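Local coordinates for CEP104 (PDB 5JO8), which is a centriolar protein whose TOG domain, an all-helical array of the kind that binds tubulin, probably engages microtubules, at residues C199-E203 / M204-N208; A248-L251 / E252-P256; K134-P137 / G138-R142; Q179-K182 / P183-T187. All coordinates share one frame; numbering follows the deposited sequence.

Interaction 1. Residues C199-E203 / M204-N208; sequences CLLKE and MGTEN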
# COMPACT_ATOMS: atom_id res chain seq x y z
N CYS A 199 0.90 3.36 12.97
CA CYS A 199 1.20 4.73 12.59
C CYS A 199 -0.03 5.43 12.02
O CYS A 199 -0.39 6.53 12.45
CB CYS A 199 2.33 4.72 11.56
SG CYS A 199 2.70 6.31 10.81
N LEU A 200 -0.68 4.80 11.05
CA LEU A 200 -1.83 5.42 10.41
C LEU A 200 -3.04 5.52 11.34
O LEU A 200 -3.81 6.48 11.26
CB LEU A 200 -2.17 4.73 9.09
CG LEU A 200 -1.18 5.06 7.97
CD1 LEU A 200 -1.40 4.18 6.76
CD2 LEU A 200 -1.28 6.53 7.60
N LEU A 201 -3.20 4.55 12.23
CA LEU A 201 -4.28 4.60 13.20
C LEU A 201 -4.14 5.82 14.12
O LEU A 201 -5.11 6.54 14.36
CB LEU A 201 -4.32 3.31 14.02
CG LEU A 201 -5.45 3.15 15.03
CD1 LEU A 201 -6.80 3.38 14.36
CD2 LEU A 201 -5.37 1.76 15.64
N LYS A 202 -2.93 6.05 14.62
CA LYS A 202 -2.69 7.21 15.47
C LYS A 202 -3.07 8.50 14.76
O LYS A 202 -3.76 9.35 15.31
CB LYS A 202 -1.21 7.30 15.86
CG LYS A 202 -0.73 6.28 16.85
CD LYS A 202 0.72 6.57 17.20
CE LYS A 202 1.35 5.42 17.94
NZ LYS A 202 2.79 5.69 18.22
N GLU A 203 -2.61 8.63 13.52
CA GLU A 203 -2.80 9.83 12.72
C GLU A 203 -4.24 10.04 12.26
O GLU A 203 -4.73 11.17 12.22
CB GLU A 203 -1.87 9.79 11.51
CG GLU A 203 -1.72 11.12 10.81
CD GLU A 203 -0.54 11.14 9.87
OE1 GLU A 203 0.30 10.21 9.95
OE2 GLU A 203 -0.44 12.08 9.06
N MET A 204 -4.93 8.95 11.90
CA MET A 204 -6.22 9.07 11.23
C MET A 204 -7.42 8.81 12.14
O MET A 204 -8.51 9.30 11.87
CB MET A 204 -6.28 8.12 10.03
CG MET A 204 -5.10 8.25 9.08
SD MET A 204 -5.23 7.15 7.65
CE MET A 204 -6.50 8.00 6.72
N GLY A 205 -7.21 8.02 13.19
CA GLY A 205 -8.29 7.66 14.09
C GLY A 205 -9.29 6.71 13.45
O GLY A 205 -9.02 6.10 12.41
N THR A 206 -10.48 6.61 14.05
CA THR A 206 -11.47 5.62 13.62
C THR A 206 -12.79 6.21 13.14
O THR A 206 -13.78 5.49 12.98
CB THR A 206 -11.75 4.61 14.74
OG1 THR A 206 -12.07 5.31 15.95
CG2 THR A 206 -10.54 3.73 14.97
N GLU A 207 -12.81 7.52 12.89
CA GLU A 207 -14.01 8.18 12.37
C GLU A 207 -13.80 8.56 10.90
O GLU A 207 -12.99 9.44 10.59
CB GLU A 207 -14.34 9.43 13.19
CG GLU A 207 -13.97 9.33 14.67
CD GLU A 207 -14.78 8.30 15.44
OE1 GLU A 207 -14.28 7.79 16.47
OE2 GLU A 207 -15.92 8.00 15.02
N ASN A 208 -14.51 7.87 10.01
CA ASN A 208 -14.47 8.15 8.57
C ASN A 208 -13.10 7.92 7.93
O ASN A 208 -12.82 8.45 6.86
CB ASN A 208 -14.96 9.58 8.28
CG ASN A 208 -16.38 9.82 8.76
OD1 ASN A 208 -17.24 8.96 8.64
ND2 ASN A 208 -16.62 11.01 9.30
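Leu200 and Leu201 meet Met204, Gly205 and Thr206 in a local contact at the C-terminal end of helix 187-204, where the last helical turn gives way to the loop leading to helix 213-223. Two backbone bonds close the turn: Met204 N reaches Leu200 O at 2.8 Å, and Gly205 N reaches Leu201 O, also at 2.8 Å. Gly205 then leaves helical geometry with a phi of 70°, a value that glycine adopts without strain, and the chain swings off the helix axis. In the TOG fold, a row of paired helices, such helix ends are where the chain turns back toward the next helix, and here the turn is lined by apolar side chains. Leu200 and Met204 run side by side in the same direction, the branch CD2 of Leu200 lying 4.0 Å from SD of Met204. With CG of Met204 anti to its own carbonyl carbon (chi1 -51°), the base of the chain folds back over the preceding turn and CG comes within 3.1 Å of Leu200 O, while a bend at chi3 turns the methyl aside. Without the sulfur and methyl, as with an alanine here, a gap would probably open between CD2 of Leu200 and Leu163 of helix 148-163, which Met204 also touches. Further round the helix, the side chains of Leu201 and Thr206 cross at a slant, CD1 of the first 3.8 Å from CG2 of the second, and both rest on Met242 of helix 229-245. Past the turn, Gly205 O accepts a hydrogen bond from Ser209 OG.

Interaction 2. Residues A248-L251 / E252-P256; sequences AAIL and EYLPP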
# COMPACT_ATOMS: atom_id res chain seq x y z
N ALA A 248 -14.45 -0.40 27.18
CA ALA A 248 -15.53 -1.40 27.21
C ALA A 248 -15.49 -2.32 25.99
O ALA A 248 -15.56 -3.54 26.13
CB ALA A 248 -16.89 -0.71 27.30
N ALA A 249 -15.38 -1.72 24.81
CA ALA A 249 -15.38 -2.47 23.55
C ALA A 249 -14.21 -3.44 23.49
O ALA A 249 -14.36 -4.57 23.04
CB ALA A 249 -15.35 -1.51 22.37
N ILE A 250 -13.05 -2.99 23.95
CA ILE A 250 -11.87 -3.84 23.92
C ILE A 250 -12.02 -5.03 24.84
O ILE A 250 -11.73 -6.17 24.46
CB ILE A 250 -10.60 -3.03 24.23
CG1 ILE A 250 -10.41 -1.90 23.22
CG2 ILE A 250 -9.39 -3.94 24.27
CD1 ILE A 250 -10.62 -2.29 21.79
N LEU A 251 -12.47 -4.78 26.07
CA LEU A 251 -12.65 -5.87 27.02
C LEU A 251 -13.71 -6.87 26.56
O LEU A 251 -13.61 -8.07 26.83
CB LEU A 251 -13.00 -5.31 28.40
CG LEU A 251 -11.86 -4.54 29.06
CD1 LEU A 251 -12.38 -3.76 30.26
CD2 LEU A 251 -10.76 -5.50 29.47
N GLU A 252 -14.73 -6.36 25.87
CA GLU A 252 -15.79 -7.20 25.33
C GLU A 252 -15.31 -8.03 24.15
O GLU A 252 -15.90 -9.06 23.83
CB GLU A 252 -16.99 -6.34 24.93
CG GLU A 252 -17.82 -5.85 26.11
CD GLU A 252 -18.60 -4.59 25.79
OE1 GLU A 252 -18.57 -4.15 24.62
OE2 GLU A 252 -19.23 -4.03 26.72
N TYR A 253 -14.23 -7.60 23.52
CA TYR A 253 -13.72 -8.31 22.35
C TYR A 253 -12.85 -9.48 22.76
O TYR A 253 -12.94 -10.58 22.21
CB TYR A 253 -12.93 -7.35 21.45
CG TYR A 253 -12.67 -7.91 20.07
CD1 TYR A 253 -13.59 -7.72 19.05
CD2 TYR A 253 -11.52 -8.63 19.78
CE1 TYR A 253 -13.38 -8.24 17.77
CE2 TYR A 253 -11.29 -9.16 18.51
CZ TYR A 253 -12.22 -8.95 17.51
OH TYR A 253 -12.01 -9.46 16.25
N LEU A 254 -11.98 -9.22 23.74
CA LEU A 254 -10.95 -10.16 24.12
C LEU A 254 -11.54 -11.29 24.92
O LEU A 254 -12.66 -11.18 25.44
CB LEU A 254 -9.87 -9.42 24.92
CG LEU A 254 -9.08 -8.39 24.12
CD1 LEU A 254 -8.33 -7.45 25.05
CD2 LEU A 254 -8.09 -9.08 23.17
N PRO A 255 -10.79 -12.40 25.02
CA PRO A 255 -11.19 -13.46 25.96
C PRO A 255 -11.24 -12.90 27.37
O PRO A 255 -10.55 -11.92 27.66
CB PRO A 255 -10.04 -14.47 25.83
CG PRO A 255 -8.89 -13.71 25.21
CD PRO A 255 -9.56 -12.75 24.29
N PRO A 256 -12.05 -13.51 28.24
CA PRO A 256 -12.14 -12.99 29.60
C PRO A 256 -10.86 -13.25 30.41
O PRO A 256 -10.16 -14.23 30.20
CB PRO A 256 -13.34 -13.73 30.19
CG PRO A 256 -13.51 -14.95 29.34
CD PRO A 256 -13.01 -14.60 27.98
O HOH W 1 -11.48 -9.24 28.24
O HOH W 2 -14.63 -10.66 26.95
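Ile250 and Leu254 pack side by side one turn apart where helix 247-253 runs out, and the backbone between them shows how the final carbonyls find donors. Ala248 O accepts from Glu252 N at 3.0 Å in an ordinary helical bond. The next link is poorer: Tyr253 N makes only a weak bond to Ala249 O, and a sounder one, 3.0 Å long, to Ile250 O. That amide approaches Ile250 O from above the carbonyl plane, 69° out of it, whereas Leu254 N, at 3.1 Å from the same oxygen, comes in nearly along the C=O axis. Ile250 O thus takes two neighbouring main-chain donors. Leu251 O is served by solvent instead. One water donates to it at 2.8 Å and also to Pro255 O, and another bridges it to Leu254 O, so the waters span the mouth of the opened turn. Pro255, having no N-H, cannot continue the helical pattern to Leu251 O. On the apolar side, CG2 of Ile250 lies anti to the backbone N (chi1 -59° to CG1) and meets CD1 of Leu254 at 3.7 Å. Both residues touch Phe274 of helix 265-276, while Ile250 also reaches Met217 of helix 213-223, placing this short helix among its neighbours near the C-terminal end of the array. The helix therefore ends with its carbonyls shared out between a doubly used oxygen, Ile250 O, and a hydrated one, Leu251 O, so that the chain can leave in an extended proline-containing segment without stranding either acceptor.

Interaction 3. Residues K134-P137 / G138-R142; sequences KTLP and GLLSR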
# COMPACT_ATOMS: atom_id res chain seq x y z
N LYS A 134 -4.64 -1.24 -7.78
CA LYS A 134 -3.70 -1.95 -8.63
C LYS A 134 -2.26 -1.87 -8.15
O LYS A 134 -1.41 -2.64 -8.59
CB LYS A 134 -3.79 -1.45 -10.08
CG LYS A 134 -5.11 -1.78 -10.78
CD LYS A 134 -5.33 -3.28 -10.82
CE LYS A 134 -6.70 -3.60 -11.39
NZ LYS A 134 -6.97 -5.07 -11.42
N THR A 135 -1.97 -0.91 -7.27
CA THR A 135 -0.59 -0.67 -6.85
C THR A 135 -0.31 -0.97 -5.38
O THR A 135 0.82 -1.34 -5.03
CB THR A 135 -0.16 0.78 -7.16
OG1 THR A 135 -0.98 1.70 -6.42
CG2 THR A 135 -0.31 1.06 -8.65
N LEU A 136 -1.29 -0.78 -4.52
CA LEU A 136 -1.07 -1.00 -3.09
C LEU A 136 -0.54 -2.39 -2.74
O LEU A 136 0.37 -2.50 -1.91
CB LEU A 136 -2.33 -0.66 -2.29
CG LEU A 136 -2.20 -0.71 -0.76
CD1 LEU A 136 -1.05 0.18 -0.25
CD2 LEU A 136 -3.52 -0.29 -0.14
N PRO A 137 -1.06 -3.46 -3.37
CA PRO A 137 -0.50 -4.78 -3.01
C PRO A 137 0.99 -4.89 -3.32
O PRO A 137 1.76 -5.42 -2.51
CB PRO A 137 -1.30 -5.74 -3.88
CG PRO A 137 -2.62 -5.04 -4.06
CD PRO A 137 -2.25 -3.60 -4.23
N GLY A 138 1.41 -4.37 -4.46
CA GLY A 138 2.82 -4.38 -4.80
C GLY A 138 3.65 -3.52 -3.87
O GLY A 138 4.78 -3.87 -3.51
N LEU A 139 3.12 -2.36 -3.49
CA LEU A 139 3.83 -1.47 -2.58
C LEU A 139 4.01 -2.16 -1.24
O LEU A 139 5.09 -2.10 -0.63
CB LEU A 139 3.08 -0.15 -2.40
CG LEU A 139 3.08 0.75 -3.63
CD1 LEU A 139 2.02 1.81 -3.48
CD2 LEU A 139 4.46 1.40 -3.80
N LEU A 140 2.96 -2.83 -0.80
CA LEU A 140 3.03 -3.56 0.47
C LEU A 140 4.08 -4.67 0.41
O LEU A 140 4.78 -4.91 1.40
CB LEU A 140 1.66 -4.10 0.88
CG LEU A 140 0.84 -3.03 1.59
CD1 LEU A 140 -0.61 -3.45 1.72
CD2 LEU A 140 1.42 -2.74 2.98
N SER A 141 4.17 -5.36 -0.72
CA SER A 141 5.18 -6.39 -0.89
C SER A 141 6.59 -5.85 -0.67
O SER A 141 7.42 -6.53 -0.07
CB SER A 141 5.08 -7.04 -2.27
OG SER A 141 3.98 -7.91 -2.34
N ARG A 142 6.86 -4.64 -1.14
CA ARG A 142 8.19 -4.06 -1.03
C ARG A 142 8.52 -3.70 0.41
O ARG A 142 9.69 -3.59 0.77
CB ARG A 142 8.35 -2.81 -1.92
CG ARG A 142 8.04 -3.03 -3.40
CD ARG A 142 8.72 -4.26 -4.00
NE ARG A 142 10.17 -4.28 -3.80
CZ ARG A 142 11.05 -3.63 -4.55
NH1 ARG A 142 10.65 -2.88 -5.57
NH2 ARG A 142 12.35 -3.72 -4.28
O HOH W 3 0.30 -4.23 -7.13
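Leu139 folds back over the carbonyl of Thr135 one turn earlier in helix 125-142. Its CB sits 3.6 Å from Leu136 O, CG comes to 3.4 Å from Thr135 O, and CD1 remains beside that oxygen at 3.7 Å while also nearing OG1 of Thr135. CG is anti to the carbonyl carbon of Leu139 (chi1 -70°), which lays the chain back along the helix; the side chain also touches Leu107 of helix 100-121 and Ile158 and Met161 of helix 148-163. A serine in place of Leu139 would probably leave a gap between these helices. Thr135 OG1 itself bonds to Cys131 O. On another face, CG of Leu136 meets CD1 of Leu140 at 4.0 Å, the two side chains crossing at an angle beside His176. The backbone runs regularly from Thr135 O, which accepts from Leu139 N at 2.9 Å, but Pro137 has no N-H to offer the preceding turn and the helix kinks there. A water enters at the kink, donating to Lys134 O and accepting from Gly138 N at 2.9 Å. Apolar contacts thus fill the sides facing other helices, while the water links Lys134 O to Gly138 N, which stand too far apart at the kink to bond directly.

Interaction 4. Residues Q179-K182 / P183-T187; sequences QLLK and PNSPT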
# COMPACT_ATOMS: atom_id res chain seq x y z
N GLN A 179 -6.13 -6.37 6.85
CA GLN A 179 -6.45 -7.73 6.44
C GLN A 179 -5.58 -8.72 7.19
O GLN A 179 -4.52 -8.36 7.70
CB GLN A 179 -6.32 -7.87 4.92
CG GLN A 179 -7.36 -7.05 4.15
CD GLN A 179 -8.77 -7.22 4.71
OE1 GLN A 179 -9.38 -8.28 4.58
NE2 GLN A 179 -9.29 -6.17 5.36
N LEU A 180 -6.03 -9.97 7.27
CA LEU A 180 -5.37 -11.00 8.07
C LEU A 180 -3.86 -11.08 7.83
O LEU A 180 -3.40 -11.06 6.69
CB LEU A 180 -6.00 -12.37 7.80
CG LEU A 180 -5.43 -13.54 8.61
CD1 LEU A 180 -6.13 -13.63 9.96
CD2 LEU A 180 -5.54 -14.86 7.85
N LEU A 181 -3.11 -11.16 8.92
CA LEU A 181 -1.68 -11.38 8.86
C LEU A 181 -1.45 -12.81 9.34
O LEU A 181 -1.76 -13.13 10.49
CB LEU A 181 -0.96 -10.39 9.77
CG LEU A 181 0.56 -10.37 9.78
CD1 LEU A 181 1.11 -9.77 8.49
CD2 LEU A 181 1.06 -9.61 11.00
N LYS A 182 -0.92 -13.67 8.48
CA LYS A 182 -0.65 -15.06 8.86
C LYS A 182 0.44 -15.12 9.92
O LYS A 182 1.39 -14.35 9.88
CB LYS A 182 -0.27 -15.91 7.64
CG LYS A 182 -1.43 -16.21 6.70
CD LYS A 182 -1.02 -17.23 5.65
CE LYS A 182 -2.14 -17.46 4.64
NZ LYS A 182 -1.75 -18.46 3.60
N PRO A 183 0.31 -16.04 10.89
CA PRO A 183 1.26 -16.16 12.01
C PRO A 183 2.67 -16.50 11.57
O PRO A 183 3.63 -16.25 12.31
CB PRO A 183 0.68 -17.32 12.83
CG PRO A 183 -0.75 -17.37 12.46
CD PRO A 183 -0.82 -16.98 11.02
N ASN A 184 2.79 -17.08 10.38
CA ASN A 184 4.08 -17.49 9.84
C ASN A 184 4.56 -16.55 8.74
O ASN A 184 5.57 -16.82 8.09
CB ASN A 184 3.96 -18.90 9.27
CG ASN A 184 2.87 -19.01 8.23
OD1 ASN A 184 1.68 -19.03 8.55
ND2 ASN A 184 3.27 -19.08 6.96
N SER A 185 3.84 -15.45 8.53
CA SER A 185 4.22 -14.47 7.52
C SER A 185 5.64 -13.96 7.74
O SER A 185 6.11 -13.88 8.88
CB SER A 185 3.24 -13.29 7.52
OG SER A 185 3.22 -12.67 8.79
N PRO A 186 6.34 -13.62 6.64
CA PRO A 186 7.73 -13.14 6.73
C PRO A 186 7.88 -11.97 7.71
O PRO A 186 7.04 -11.07 7.73
CB PRO A 186 8.04 -12.70 5.30
CG PRO A 186 7.18 -13.58 4.46
CD PRO A 186 5.90 -13.76 5.24
N THR A 187 8.94 -12.02 8.51
CA THR A 187 9.12 -11.07 9.59
C THR A 187 9.12 -9.61 9.15
O THR A 187 8.40 -8.80 9.71
CB THR A 187 10.41 -11.38 10.36
OG1 THR A 187 10.33 -12.73 10.85
CG2 THR A 187 10.58 -10.43 11.53
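Lys182 O is gripped twice by Ser185, once by the hydroxyl and once by the amide. Ser185 OG donates to it at 2.7 Å, lying in the carbonyl plane with a C=O...O angle of 158°, while Ser185 N, 3.0 Å away, comes from above that plane, 65° out of it. The hydroxyl thus takes the in-plane position and the amide sits above the plane. The hydroxyl is placed by the first torsion of Ser185 (chi1 59°), which tucks OG between its own backbone N and carbonyl carbon and turns it back toward the carbonyl three residues earlier. The amide bond closes a type I beta turn from Lys182 to Ser185, with Pro183 and Asn184 at its two corners, the ring of Pro183 suiting the first of them. This turn lies in the connection between helix 173-177 and helix 187-204 of the TOG domain, and Pro186, just beyond it, occupies the N-cap position of the latter helix. Beneath the turn Leu181 covers the hydroxyl: its CD1 lies 3.6 Å from Ser185 OG, and both side chains pack on Ala190 of helix 187-204. On the outer side OD1 of Asn184 comes to 3.8 Å from CB of Lys182, whose chain runs on fully extended. The loop is also tied to its surroundings through the main chain, for Ser185 O accepts from His226 NE2, and Gln179 O and Leu180 O each accept from the guanidinium group of Arg193.

In the fold
The four contacts are local and partly buried, but they sit at different stations of the helical array. Interaction 3, within one kinked helix about 5 Å from the chain's centre to its own, has the largest buried share, four of seven touching residues; each of the others has two, and interaction 2 is the most peripheral, about 30 Å out. Interactions 4 and 1 flank helix 187-204, leading into its N-terminal end and closing its C-terminal end. Interactions 1 and 2 both reach Met242 of helix 229-245. Water completes the backbone in interactions 2 and 3, whereas a serine hydroxyl and amide hold the turn of interaction 4, and in interaction 1 the helix ends at a glycine of positive phi.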